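Local coordinates for WbbZ protein (Klebsiella pneumoniae subsp. pneumoniae NTUH-K2044, PDB 6X1L) that is of unknown function but probably transfers pyruvyl groups to sugars of a surface polysaccharide, as polysaccharide pyruvyl transferases do, at residues Gly36-Ala41 with Thr147-Phe152; Asn91-Phe96 with Ile117-Val122; Lys239-Tyr244 with Pro264-Ile269. One frame throughout, in Å; residues are numbered along the deposited sequence.

From the N terminus, the chain runs into helix 33-48, where the first half of contact 1 lies; the loop it closes ends only at 147-152, so that helix 33-48 is tied to the loop after strand 144-146. Within that long loop sits contact 2, a short closure of about 20 residues, tying the turn after helix 84-92 to the start of strand 120-124 in the six-stranded parallel sheet. Contact 3 comes later, in series with both, closing a loop of 19 residues that holds helix 250-259 and pairing strands 240-243 and 266-268 of the four-stranded parallel sheet. The centres of contacts 2 and 3 are about 37 Å apart, on opposite sides of the chain's centre.

Contact 1 of 3, residues Gly36-Ala41 with Thr147-Phe152; sequences GVIASA and TDDMAF
I38 divides its two branches between D149 and M150, crossing each of those side chains at about a right angle. Its CG2, anti to the backbone N (chi1 to CG1 is -58°), meets the CB of M150 at 3.9 Å, while the CG1-CD1 arm reaches the carboxylate, with CD1 3.8 Å from D149 OD1. M150, present as selenomethionine, meets I38 with its CB and CG. One turn further along the helix, A41 presses its methyl against the opposing backbone: A41 CB is 3.2 Å from M150 O and 3.7 Å from A151 CA, a close fit. V37 CG1 touches A151 CB at 3.9 Å.

Apart from A41 CB against the M150 carbonyl and the I38 arm beside D149 OD1, the side-chain contacts are apolar. The carboxylate bonds within its own segment and to residues outside both. Its OD2 accepts the backbone N of A151 at 2.9 Å, from above the carboxylate plane, in an Asx turn at the start of the 3-10 segment; OD2 also bonds H229, and OD1 forms a salt bridge with R125. H229 belongs to helix 228-236, which packs on V37, I38 and A151 as well. Helix 33-48 and helix 228-236 thus meet round the buried 149-151 turn, consistent with the domain junction of a GT-B-like fold, in which the active-site cleft lies between two Rossmann-like halves.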
loop_
_atom_site.group_PDB
_atom_site.type_symbol
_atom_site.label_atom_id
_atom_site.label_comp_id
_atom_site.label_asym_id
_atom_site.label_seq_id
_atom_site.Cartn_x
_atom_site.Cartn_y
_atom_site.Cartn_z
ATOM N N GLY A 36 6.780 -4.942 6.444
ATOM C CA GLY A 36 7.293 -4.528 5.152
ATOM C C GLY A 36 8.377 -3.477 5.260
ATOM O O GLY A 36 9.264 -3.406 4.406
ATOM N N VAL A 37 8.315 -2.639 6.296
ATOM C CA VAL A 37 9.375 -1.661 6.531
ATOM C C VAL A 37 10.678 -2.361 6.902
ATOM O O VAL A 37 11.760 -1.969 6.446
ATOM C CB VAL A 37 8.945 -0.660 7.618
ATOM C CG1 VAL A 37 10.040 0.356 7.860
ATOM C CG2 VAL A 37 7.636 0.029 7.218
ATOM N N ILE A 38 10.600 -3.402 7.736
ATOM C CA ILE A 38 11.804 -4.156 8.093
ATOM C C ILE A 38 12.425 -4.770 6.848
ATOM O O ILE A 38 13.648 -4.738 6.665
ATOM C CB ILE A 38 11.477 -5.234 9.144
ATOM C CG1 ILE A 38 10.876 -4.595 10.393
ATOM C CG2 ILE A 38 12.739 -6.027 9.513
ATOM C CD1 ILE A 38 10.572 -5.580 11.494
ATOM N N ALA A 39 11.589 -5.302 5.953
ATOM C CA ALA A 39 12.112 -5.932 4.748
ATOM C C ALA A 39 12.740 -4.902 3.820
ATOM O O ALA A 39 13.839 -5.121 3.294
ATOM C CB ALA A 39 11.009 -6.712 4.040
ATOM N N SER A 40 12.053 -3.774 3.601
ATOM C CA SER A 40 12.621 -2.698 2.791
ATOM C C SER A 40 14.015 -2.327 3.284
ATOM O O SER A 40 14.971 -2.271 2.503
ATOM C CB SER A 40 11.706 -1.470 2.823
ATOM O OG SER A 40 10.378 -1.807 2.459
ATOM N N ALA A 41 14.139 -2.067 4.586
ATOM C CA ALA A 41 15.432 -1.709 5.164
ATOM C C ALA A 41 16.444 -2.841 5.049
ATOM O O ALA A 41 17.644 -2.587 4.892
ATOM C CB ALA A 41 15.254 -1.310 6.627
ATOM N N THR A 147 21.553 -4.892 18.526
ATOM C CA THR A 147 21.695 -3.783 17.595
ATOM C C THR A 147 20.298 -3.278 17.262
ATOM O O THR A 147 19.294 -3.890 17.632
ATOM C CB THR A 147 22.471 -4.201 16.338
ATOM O OG1 THR A 147 22.697 -3.062 15.500
ATOM C CG2 THR A 147 21.720 -5.272 15.565
ATOM N N ASP A 148 20.243 -2.144 16.571
ATOM C CA ASP A 148 18.965 -1.516 16.266
ATOM C C ASP A 148 18.127 -2.379 15.330
ATOM O O ASP A 148 18.649 -3.130 14.501
ATOM C CB ASP A 148 19.184 -0.141 15.632
ATOM C CG ASP A 148 19.649 0.895 16.634
ATOM O OD1 ASP A 148 19.100 0.930 17.756
ATOM O OD2 ASP A 148 20.567 1.674 16.300
ATOM N N ASP A 149 16.806 -2.267 15.480
ATOM C CA ASP A 149 15.879 -2.788 14.482
ATOM C C ASP A 149 16.332 -2.378 13.087
ATOM O O ASP A 149 16.911 -1.305 12.893
ATOM C CB ASP A 149 14.464 -2.270 14.760
ATOM C CG ASP A 149 13.437 -2.774 13.749
ATOM O OD1 ASP A 149 12.885 -3.881 13.945
ATOM O OD2 ASP A 149 13.175 -2.060 12.757
HETATM N N MSE A 150 16.093 -3.253 12.114
HETATM C CA MSE A 150 16.551 -3.019 10.745
HETATM C C MSE A 150 16.056 -1.688 10.170
HETATM O O MSE A 150 16.769 -1.043 9.397
HETATM C CB MSE A 150 16.112 -4.159 9.820
HETATM C CG MSE A 150 16.775 -5.499 10.087
HETATM SE SE MSE A 150 18.727 -5.433 10.000
HETATM C CE MSE A 150 18.960 -4.961 8.124
ATOM N N ALA A 151 14.848 -1.267 10.564
ATOM C CA ALA A 151 14.256 -0.068 9.972
ATOM C C ALA A 151 15.120 1.170 10.171
ATOM O O ALA A 151 15.010 2.120 9.392
ATOM C CB ALA A 151 12.857 0.179 10.539
ATOM N N PHE A 152 15.995 1.184 11.178
ATOM C CA PHE A 152 16.900 2.320 11.282
ATOM C C PHE A 152 17.924 2.341 10.154
ATOM O O PHE A 152 18.543 3.385 9.921
ATOM C CB PHE A 152 17.567 2.324 12.660
ATOM C CG PHE A 152 16.590 2.532 13.787
ATOM C CD1 PHE A 152 16.199 3.814 14.156
ATOM C CD2 PHE A 152 16.026 1.452 14.443
ATOM C CE1 PHE A 152 15.281 4.014 15.173
ATOM C CE2 PHE A 152 15.110 1.642 15.466
ATOM C CZ PHE A 152 14.735 2.926 15.830
#

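Contact 2 of 3, residues Asn91-Phe96 with Ile117-Val122; sequences NNIGKF and IDKFVV
K119 clamps a turn of backbone through an ammonium hydrogen-bonded to two carbonyls, with I93 packed alongside, at the N-terminal end of strand 120-124, an inner strand of the six-stranded parallel sheet. The ammonium grips both oxygens at once: K119 NZ donates to F96 O at 2.8 Å and to I93 O at 2.9 Å. The first carbonyl is met almost head-on, with a C=O...NZ angle of 173°; the second is approached at a slant. A bend at chi3 (71°) places CE, which lies 3.3 Å from F96 O. The gripped residues belong to the turn between helix 84-92 and strand 98-104, within the alternating helices and parallel strands of what appears to be a Rossmann-like domain, so the lysine reaches from one strand's start to the entry of the strand beside it. Beside the polar grip is an apolar contact. The CB of I93 is directed toward segment 117-122, and with CG1 anti to the backbone N (chi1 -179°) I93 CG1 rests 4.0 Å from K119 CD. I93 CD1 goes on to F120, nearest to ring atom CE1 at 3.7 Å, the two side chains crossing at about a right angle. V99 of strand 98-104 touches both I93 and F120, and the F120 ring also meets that of F113.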
loop_
_atom_site.group_PDB
_atom_site.type_symbol
_atom_site.label_atom_id
_atom_site.label_comp_id
_atom_site.label_asym_id
_atom_site.label_seq_id
_atom_site.Cartn_x
_atom_site.Cartn_y
_atom_site.Cartn_z
ATOM N N ASN A 91 10.875 -26.217 11.545
ATOM C CA ASN A 91 10.725 -27.151 10.436
ATOM C C ASN A 91 11.844 -27.044 9.409
ATOM O O ASN A 91 11.986 -27.947 8.580
ATOM C CB ASN A 91 9.375 -26.935 9.744
ATOM C CG ASN A 91 8.197 -27.241 10.652
ATOM O OD1 ASN A 91 8.299 -28.054 11.570
ATOM N ND2 ASN A 91 7.068 -26.589 10.396
ATOM N N ASN A 92 12.637 -25.974 9.441
ATOM C CA ASN A 92 13.666 -25.747 8.438
ATOM C C ASN A 92 15.071 -25.645 9.017
ATOM O O ASN A 92 16.029 -25.509 8.247
ATOM C CB ASN A 92 13.350 -24.472 7.641
ATOM C CG ASN A 92 12.015 -24.551 6.919
ATOM O OD1 ASN A 92 11.732 -25.519 6.214
ATOM N ND2 ASN A 92 11.183 -23.532 7.102
ATOM N N ILE A 93 15.220 -25.718 10.343
ATOM C CA ILE A 93 16.527 -25.548 10.979
ATOM C C ILE A 93 17.511 -26.622 10.525
ATOM O O ILE A 93 18.720 -26.374 10.448
ATOM C CB ILE A 93 16.362 -25.540 12.515
ATOM C CG1 ILE A 93 17.708 -25.334 13.218
ATOM C CG2 ILE A 93 15.689 -26.818 12.994
ATOM C CD1 ILE A 93 17.992 -23.896 13.581
ATOM N N GLY A 94 17.017 -27.821 10.205
ATOM C CA GLY A 94 17.898 -28.906 9.810
ATOM C C GLY A 94 18.475 -28.766 8.417
ATOM O O GLY A 94 19.468 -29.430 8.100
ATOM N N LYS A 95 17.881 -27.912 7.579
ATOM C CA LYS A 95 18.328 -27.769 6.198
ATOM C C LYS A 95 19.606 -26.952 6.059
ATOM O O LYS A 95 20.293 -27.077 5.040
ATOM C CB LYS A 95 17.240 -27.104 5.348
ATOM C CG LYS A 95 15.914 -27.840 5.273
ATOM C CD LYS A 95 14.925 -27.044 4.428
ATOM C CE LYS A 95 13.553 -27.695 4.386
ATOM N NZ LYS A 95 12.600 -26.901 3.558
ATOM N N PHE A 96 19.935 -26.115 7.039
ATOM C CA PHE A 96 20.993 -25.129 6.884
ATOM C C PHE A 96 22.121 -25.365 7.883
ATOM O O PHE A 96 21.960 -26.055 8.894
ATOM C CB PHE A 96 20.441 -23.706 7.046
ATOM C CG PHE A 96 19.334 -23.376 6.081
ATOM C CD1 PHE A 96 18.008 -23.574 6.430
ATOM C CD2 PHE A 96 19.622 -22.880 4.820
ATOM C CE1 PHE A 96 16.986 -23.275 5.540
ATOM C CE2 PHE A 96 18.605 -22.580 3.926
ATOM C CZ PHE A 96 17.287 -22.779 4.290
ATOM N N ILE A 117 21.114 -24.146 20.275
ATOM C CA ILE A 117 22.124 -23.131 20.565
ATOM C C ILE A 117 23.313 -23.243 19.616
ATOM O O ILE A 117 23.981 -22.242 19.328
ATOM C CB ILE A 117 22.557 -23.232 22.044
ATOM C CG1 ILE A 117 23.454 -22.055 22.437
ATOM C CG2 ILE A 117 23.254 -24.561 22.319
ATOM C CD1 ILE A 117 23.691 -21.938 23.931
ATOM N N ASP A 118 23.589 -24.440 19.093
ATOM C CA ASP A 118 24.740 -24.626 18.220
ATOM C C ASP A 118 24.493 -24.180 16.785
ATOM O O ASP A 118 25.445 -24.111 16.003
ATOM C CB ASP A 118 25.183 -26.092 18.234
ATOM C CG ASP A 118 26.055 -26.423 19.433
ATOM O OD1 ASP A 118 25.504 -26.735 20.511
ATOM O OD2 ASP A 118 27.296 -26.361 19.299
ATOM N N LYS A 119 23.254 -23.866 16.413
ATOM C CA LYS A 119 22.966 -23.411 15.062
ATOM C C LYS A 119 22.457 -21.981 14.985
ATOM O O LYS A 119 22.503 -21.391 13.901
ATOM C CB LYS A 119 21.944 -24.341 14.390
ATOM C CG LYS A 119 22.273 -25.816 14.560
ATOM C CD LYS A 119 21.497 -26.689 13.592
ATOM C CE LYS A 119 21.995 -26.508 12.172
ATOM N NZ LYS A 119 21.304 -27.435 11.237
ATOM N N PHE A 120 22.006 -21.402 16.097
ATOM C CA PHE A 120 21.404 -20.076 16.105
ATOM C C PHE A 120 22.458 -18.989 16.265
ATOM O O PHE A 120 23.359 -19.093 17.102
ATOM C CB PHE A 120 20.390 -19.947 17.244
ATOM C CG PHE A 120 19.004 -20.385 16.887
ATOM C CD1 PHE A 120 18.546 -20.305 15.584
ATOM C CD2 PHE A 120 18.150 -20.864 17.864
ATOM C CE1 PHE A 120 17.261 -20.702 15.266
ATOM C CE2 PHE A 120 16.868 -21.262 17.554
ATOM C CZ PHE A 120 16.423 -21.184 16.255
ATOM N N VAL A 121 22.326 -17.937 15.463
ATOM C CA VAL A 121 23.007 -16.669 15.693
ATOM C C VAL A 121 21.907 -15.625 15.809
ATOM O O VAL A 121 21.195 -15.355 14.833
ATOM C CB VAL A 121 24.002 -16.328 14.577
ATOM C CG1 VAL A 121 24.677 -14.996 14.862
ATOM C CG2 VAL A 121 25.042 -17.436 14.443
ATOM N N VAL A 122 21.739 -15.064 17.005
ATOM C CA VAL A 122 20.559 -14.276 17.344
ATOM C C VAL A 122 20.948 -12.810 17.453
ATOM O O VAL A 122 21.811 -12.446 18.260
ATOM C CB VAL A 122 19.907 -14.755 18.649
ATOM C CG1 VAL A 122 18.588 -14.022 18.868
ATOM C CG2 VAL A 122 19.696 -16.258 18.622
#

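Contact 3 of 3, residues Lys239-Tyr244 with Pro264-Ile269; sequences KEVNFY and PKTCFI
V241, F243, T266 and F268 make the compact side of a parallel strand pair whose ladder runs through four straight backbone bonds: V241 N to K265 O, C267 N to V241 O, F243 N to C267 O and I269 N to F243 O, all close to 3.0 Å. On this face V241 and T266 lie side by side pointing the same way, T266 OG1 3.5 Å from V241 CB. Next along, F268 has its CG anti to the backbone N (chi1 -168°), and the edge of its ring is turned to the face of F243 in an offset edge-to-face pair, with planes at 88° and centroids 5.7 Å apart. F268 CE1 sits over the F243 ring, and F243 CD2 lies in plane at the edge of F268, 3.8 Å from its CD1.

The opposite face, carrying N242 and C267, is looser and more open to solvent. There C267 SG comes 3.6 Å from N242 OD1, while N242 ND2 bonds to N224 OD1, and E240 and K265 add exposed side chains near the start of the pair. Packing recovers at the far end: I269 CD1 meets N242 CB at 3.6 Å, and I269 CB lies over one face of the Y244 ring, toward its rim, in a CH-pi contact 4.2 Å from the centroid. At the near end a water bridges K239 O and T266 OG1, and that hydroxyl is also bonded to S235.

Helix 250-259 connects the two strands in a beta-alpha-beta unit and packs on F243 and F268. Helix 228-236 packs on V241 and F243, and strand 220-225 bonds the other side of strand 240-243, leaving 266-268 as the outermost strand of the four-stranded sheet in this chain.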
loop_
_atom_site.group_PDB
_atom_site.type_symbol
_atom_site.label_atom_id
_atom_site.label_comp_id
_atom_site.label_asym_id
_atom_site.label_seq_id
_atom_site.Cartn_x
_atom_site.Cartn_y
_atom_site.Cartn_z
ATOM N N LYS A 239 9.466 13.824 13.071
ATOM C CA LYS A 239 8.170 14.290 13.534
ATOM C C LYS A 239 8.118 14.318 15.055
ATOM O O LYS A 239 8.942 13.717 15.748
ATOM C CB LYS A 239 7.051 13.390 13.009
ATOM C CG LYS A 239 7.039 13.212 11.504
ATOM C CD LYS A 239 6.746 14.522 10.800
ATOM C CE LYS A 239 6.546 14.307 9.307
ATOM N NZ LYS A 239 6.363 15.604 8.607
ATOM N N GLU A 240 7.123 15.036 15.570
ATOM C CA GLU A 240 6.759 14.957 16.979
ATOM C C GLU A 240 5.915 13.703 17.172
ATOM O O GLU A 240 4.830 13.583 16.591
ATOM C CB GLU A 240 6.008 16.216 17.396
ATOM C CG GLU A 240 5.564 16.234 18.838
ATOM C CD GLU A 240 4.907 17.542 19.213
ATOM O OE1 GLU A 240 5.123 18.540 18.493
ATOM O OE2 GLU A 240 4.170 17.570 20.220
ATOM N N VAL A 241 6.411 12.759 17.971
ATOM C CA VAL A 241 5.844 11.417 18.050
ATOM C C VAL A 241 5.456 11.114 19.490
ATOM O O VAL A 241 6.273 11.267 20.406
ATOM C CB VAL A 241 6.828 10.359 17.526
ATOM C CG1 VAL A 241 6.193 8.974 17.558
ATOM C CG2 VAL A 241 7.289 10.720 16.126
ATOM N N ASN A 242 4.215 10.672 19.680
ATOM C CA ASN A 242 3.704 10.233 20.978
ATOM C C ASN A 242 3.467 8.728 20.883
ATOM O O ASN A 242 2.483 8.281 20.285
ATOM C CB ASN A 242 2.432 10.989 21.345
ATOM C CG ASN A 242 2.671 12.476 21.506
ATOM O OD1 ASN A 242 3.574 12.894 22.231
ATOM N ND2 ASN A 242 1.876 13.284 20.815
ATOM N N PHE A 243 4.377 7.957 21.469
ATOM C CA PHE A 243 4.416 6.507 21.332
ATOM C C PHE A 243 3.791 5.858 22.562
ATOM O O PHE A 243 4.154 6.190 23.696
ATOM C CB PHE A 243 5.864 6.047 21.154
ATOM C CG PHE A 243 6.012 4.646 20.640
ATOM C CD1 PHE A 243 4.951 3.986 20.047
ATOM C CD2 PHE A 243 7.229 3.986 20.754
ATOM C CE1 PHE A 243 5.100 2.696 19.574
ATOM C CE2 PHE A 243 7.383 2.700 20.289
ATOM C CZ PHE A 243 6.320 2.054 19.695
ATOM N N TYR A 244 2.856 4.923 22.336
ATOM C CA TYR A 244 2.121 4.287 23.424
ATOM C C TYR A 244 2.491 2.809 23.557
ATOM O O TYR A 244 2.879 2.165 22.575
ATOM C CB TYR A 244 0.609 4.416 23.201
ATOM C CG TYR A 244 0.086 5.823 23.397
ATOM C CD1 TYR A 244 0.275 6.799 22.426
ATOM C CD2 TYR A 244 -0.597 6.175 24.554
ATOM C CE1 TYR A 244 -0.199 8.084 22.605
ATOM C CE2 TYR A 244 -1.077 7.456 24.738
ATOM C CZ TYR A 244 -0.875 8.405 23.761
ATOM O OH TYR A 244 -1.350 9.681 23.945
ATOM N N PRO A 264 14.945 13.102 20.062
ATOM C CA PRO A 264 14.383 13.807 21.225
ATOM C C PRO A 264 12.941 14.248 21.050
ATOM O O PRO A 264 12.287 14.562 22.053
ATOM C CB PRO A 264 15.320 15.013 21.390
ATOM C CG PRO A 264 15.891 15.238 20.031
ATOM C CD PRO A 264 15.989 13.885 19.379
ATOM N N LYS A 265 12.422 14.281 19.824
ATOM C CA LYS A 265 11.038 14.661 19.575
ATOM C C LYS A 265 10.071 13.489 19.684
ATOM O O LYS A 265 8.865 13.679 19.486
ATOM C CB LYS A 265 10.912 15.306 18.192
ATOM C CG LYS A 265 11.709 16.590 18.051
ATOM C CD LYS A 265 11.534 17.188 16.672
ATOM C CE LYS A 265 12.267 18.508 16.555
ATOM N NZ LYS A 265 12.086 19.110 15.208
ATOM N N THR A 266 10.566 12.291 19.978
ATOM C CA THR A 266 9.736 11.116 20.212
ATOM C C THR A 266 9.744 10.812 21.704
ATOM O O THR A 266 10.811 10.590 22.287
ATOM C CB THR A 266 10.253 9.906 19.431
ATOM O OG1 THR A 266 10.262 10.195 18.029
ATOM C CG2 THR A 266 9.374 8.691 19.686
ATOM N N CYS A 267 8.565 10.802 22.319
ATOM C CA CYS A 267 8.451 10.466 23.729
ATOM C C CYS A 267 7.469 9.315 23.914
ATOM O O CYS A 267 6.570 9.102 23.095
ATOM C CB CYS A 267 8.013 11.673 24.569
ATOM S SG CYS A 267 6.283 12.132 24.398
ATOM N N PHE A 268 7.661 8.577 25.004
ATOM C CA PHE A 268 6.896 7.376 25.314
ATOM C C PHE A 268 5.936 7.691 26.452
ATOM O O PHE A 268 6.367 8.122 27.529
ATOM C CB PHE A 268 7.836 6.231 25.696
ATOM C CG PHE A 268 7.176 4.882 25.747
ATOM C CD1 PHE A 268 6.935 4.170 24.582
ATOM C CD2 PHE A 268 6.820 4.317 26.959
ATOM C CE1 PHE A 268 6.337 2.923 24.628
ATOM C CE2 PHE A 268 6.223 3.071 27.013
ATOM C CZ PHE A 268 5.981 2.374 25.843
ATOM N N ILE A 269 4.646 7.469 26.217
ATOM C CA ILE A 269 3.597 7.791 27.179
ATOM C C ILE A 269 3.261 6.519 27.946
ATOM O O ILE A 269 2.638 5.601 27.404
ATOM C CB ILE A 269 2.353 8.379 26.496
ATOM C CG1 ILE A 269 2.621 9.811 26.020
ATOM C CG2 ILE A 269 1.162 8.361 27.443
ATOM C CD1 ILE A 269 3.345 9.902 24.697
HETATM O O HOH W 1 11.091 12.292 16.323
#